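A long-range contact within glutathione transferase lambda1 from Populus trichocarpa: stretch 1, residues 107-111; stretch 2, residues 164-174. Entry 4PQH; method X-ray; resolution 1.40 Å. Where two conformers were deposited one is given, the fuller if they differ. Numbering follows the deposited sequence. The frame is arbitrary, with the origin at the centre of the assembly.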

# COMPACT_ATOMS: atom_id res chain seq x y z
N SER A 107 -12.88 -3.84 10.50
CA SER A 107 -12.40 -4.91 9.62
C SER A 107 -12.30 -4.41 8.20
O SER A 107 -13.24 -3.80 7.68
CB SER A 107 -13.34 -6.11 9.66
OG SER A 107 -12.97 -7.06 8.67
N LEU A 108 -11.17 -4.69 7.55
CA LEU A 108 -10.96 -4.29 6.17
C LEU A 108 -11.02 -5.47 5.20
O LEU A 108 -10.46 -5.42 4.10
CB LEU A 108 -9.64 -3.54 6.03
CG LEU A 108 -9.54 -2.29 6.92
CD1 LEU A 108 -8.14 -1.71 6.86
CD2 LEU A 108 -10.56 -1.24 6.52
N PHE A 109 -11.69 -6.55 5.59
CA PHE A 109 -11.84 -7.68 4.68
C PHE A 109 -13.19 -8.35 4.92
O PHE A 109 -13.54 -8.66 6.06
CB PHE A 109 -10.68 -8.67 4.88
CG PHE A 109 -10.32 -9.44 3.63
CD1 PHE A 109 -9.87 -8.77 2.50
CD2 PHE A 109 -10.41 -10.81 3.58
CE1 PHE A 109 -9.52 -9.46 1.34
CE2 PHE A 109 -10.07 -11.51 2.44
CZ PHE A 109 -9.62 -10.83 1.32
N PRO A 110 -13.97 -8.55 3.84
CA PRO A 110 -15.34 -9.07 3.98
C PRO A 110 -15.37 -10.55 4.29
O PRO A 110 -14.40 -11.26 4.01
CB PRO A 110 -15.93 -8.83 2.60
CG PRO A 110 -14.76 -8.94 1.67
CD PRO A 110 -13.59 -8.33 2.44
N ASP A 111 -16.49 -10.99 4.83
CA ASP A 111 -16.70 -12.39 5.16
C ASP A 111 -17.22 -13.22 3.99
O ASP A 111 -17.05 -14.44 3.97
CB ASP A 111 -17.69 -12.51 6.33
CG ASP A 111 -19.15 -12.20 5.93
OD1 ASP A 111 -19.45 -11.05 5.54
OD2 ASP A 111 -20.03 -13.10 6.04
N PHE A 164 -13.32 -2.26 -4.92
CA PHE A 164 -13.15 -3.55 -5.60
C PHE A 164 -14.10 -4.64 -5.12
O PHE A 164 -14.62 -5.40 -5.93
CB PHE A 164 -11.71 -4.04 -5.52
CG PHE A 164 -10.76 -3.31 -6.42
CD1 PHE A 164 -10.81 -3.49 -7.79
CD2 PHE A 164 -9.82 -2.45 -5.89
CE1 PHE A 164 -9.93 -2.81 -8.63
CE2 PHE A 164 -8.92 -1.78 -6.72
CZ PHE A 164 -8.99 -1.96 -8.09
N LEU A 165 -14.33 -4.71 -3.81
CA LEU A 165 -15.25 -5.70 -3.25
C LEU A 165 -16.57 -5.05 -2.85
O LEU A 165 -17.26 -5.54 -1.96
CB LEU A 165 -14.62 -6.40 -2.06
CG LEU A 165 -13.21 -6.95 -2.32
CD1 LEU A 165 -12.73 -7.64 -1.07
CD2 LEU A 165 -13.18 -7.88 -3.53
N GLY A 166 -16.92 -3.97 -3.52
CA GLY A 166 -18.10 -3.20 -3.16
C GLY A 166 -17.73 -2.22 -2.05
O GLY A 166 -17.37 -1.07 -2.31
N GLN A 167 -17.80 -2.68 -0.82
CA GLN A 167 -17.34 -1.83 0.27
C GLN A 167 -15.82 -1.88 0.39
O GLN A 167 -15.15 -2.81 -0.08
CB GLN A 167 -18.06 -2.17 1.58
CG GLN A 167 -19.55 -1.77 1.60
CD GLN A 167 -19.77 -0.26 1.57
OE1 GLN A 167 -19.52 0.44 2.55
NE2 GLN A 167 -20.25 0.25 0.44
N PHE A 168 -15.27 -0.82 0.98
CA PHE A 168 -13.83 -0.60 1.13
C PHE A 168 -13.12 -1.80 1.77
O PHE A 168 -13.61 -2.39 2.74
CB PHE A 168 -13.63 0.66 1.96
CG PHE A 168 -12.21 1.10 2.09
CD1 PHE A 168 -11.56 1.72 1.04
CD2 PHE A 168 -11.53 0.96 3.29
CE1 PHE A 168 -10.24 2.13 1.16
CE2 PHE A 168 -10.22 1.39 3.43
CZ PHE A 168 -9.58 1.99 2.36
N SER A 169 -11.95 -2.15 1.24
CA SER A 169 -11.20 -3.30 1.75
C SER A 169 -9.71 -3.19 1.51
O SER A 169 -9.23 -2.25 0.87
CB SER A 169 -11.69 -4.59 1.09
OG SER A 169 -11.14 -4.74 -0.22
N LEU A 170 -9.00 -4.19 2.00
CA LEU A 170 -7.57 -4.31 1.77
C LEU A 170 -7.20 -4.30 0.30
O LEU A 170 -6.07 -3.95 -0.04
CB LEU A 170 -7.04 -5.60 2.38
CG LEU A 170 -7.13 -5.70 3.90
CD1 LEU A 170 -6.69 -7.08 4.34
CD2 LEU A 170 -6.29 -4.61 4.58
N VAL A 171 -8.12 -4.71 -0.57
CA VAL A 171 -7.80 -4.72 -2.00
C VAL A 171 -7.59 -3.30 -2.52
O VAL A 171 -6.67 -3.03 -3.29
CB VAL A 171 -8.88 -5.44 -2.85
CG1 VAL A 171 -8.44 -5.49 -4.32
CG2 VAL A 171 -9.14 -6.84 -2.34
N ASP A 172 -8.45 -2.38 -2.09
CA ASP A 172 -8.30 -0.99 -2.49
C ASP A 172 -6.99 -0.43 -1.95
O ASP A 172 -6.26 0.27 -2.66
CB ASP A 172 -9.50 -0.17 -2.00
CG ASP A 172 -10.79 -0.82 -2.36
OD1 ASP A 172 -11.13 -0.85 -3.56
OD2 ASP A 172 -11.44 -1.36 -1.44
N ILE A 173 -6.70 -0.75 -0.70
CA ILE A 173 -5.46 -0.33 -0.07
C ILE A 173 -4.21 -0.85 -0.81
O ILE A 173 -3.22 -0.13 -0.98
CB ILE A 173 -5.44 -0.76 1.39
CG1 ILE A 173 -6.55 -0.01 2.15
CG2 ILE A 173 -4.09 -0.49 2.02
CD1 ILE A 173 -6.76 -0.50 3.58
N ALA A 174 -4.27 -2.09 -1.28
CA ALA A 174 -3.15 -2.68 -2.00
C ALA A 174 -2.83 -1.89 -3.28
O ALA A 174 -1.67 -1.68 -3.62
CB ALA A 174 -3.44 -4.12 -2.33

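This is a small, mostly apolar contact in which an irregular segment packs against the start of a helix and the loop that leads into it, pinned by a single backbone hydrogen bond. That bond runs from L170 N to L108 O, 2.8 Å long with an N-H...acceptor angle of 151°. Amides in the first turn of a helix have no preceding turn to supply carbonyl acceptors, so L170 N is free to take one from a distant part of the chain. The next amide is served locally: S169, at the N-cap, accepts from V171 N through OG at 3.0 Å. Serine suits this place because its short side chain, with chi1 in the p well, turns its oxygen back to the helix. D172 steadies the same turn, its OD2 accepting from S169 N at 2.8 Å and its OD1 from F164 N at 2.9 Å, so one carboxylate ties the helix start to the loop before it.

Around the backbone bond, L108 is the centre of the apolar packing and gives up the largest area, 100 Å². Its CB lies 3.8 Å from L170 CD2, its CD1 3.8 Å from I173 CD1, and its CD2 4.0 Å from F168 CD2, meeting the phenyl ring at its edge. A branched leucine, here with chi1 m and chi2 t, can thus touch a loop residue and two helix residues at once.

F109 and P110 extend the contact. The F109 ring, broad and apolar, reaches two leucines: its CD1 is 4.0 Å from L170 CD1, met obliquely, and its CE1 4.4 Å from L165 CD1. P110 points toward the other stretch and sets CG 3.6 Å from that same L165 CD1; its compact ring offers apolar surface without a backbone N-H to satisfy. In all, 358 Å² is buried, counting both sides.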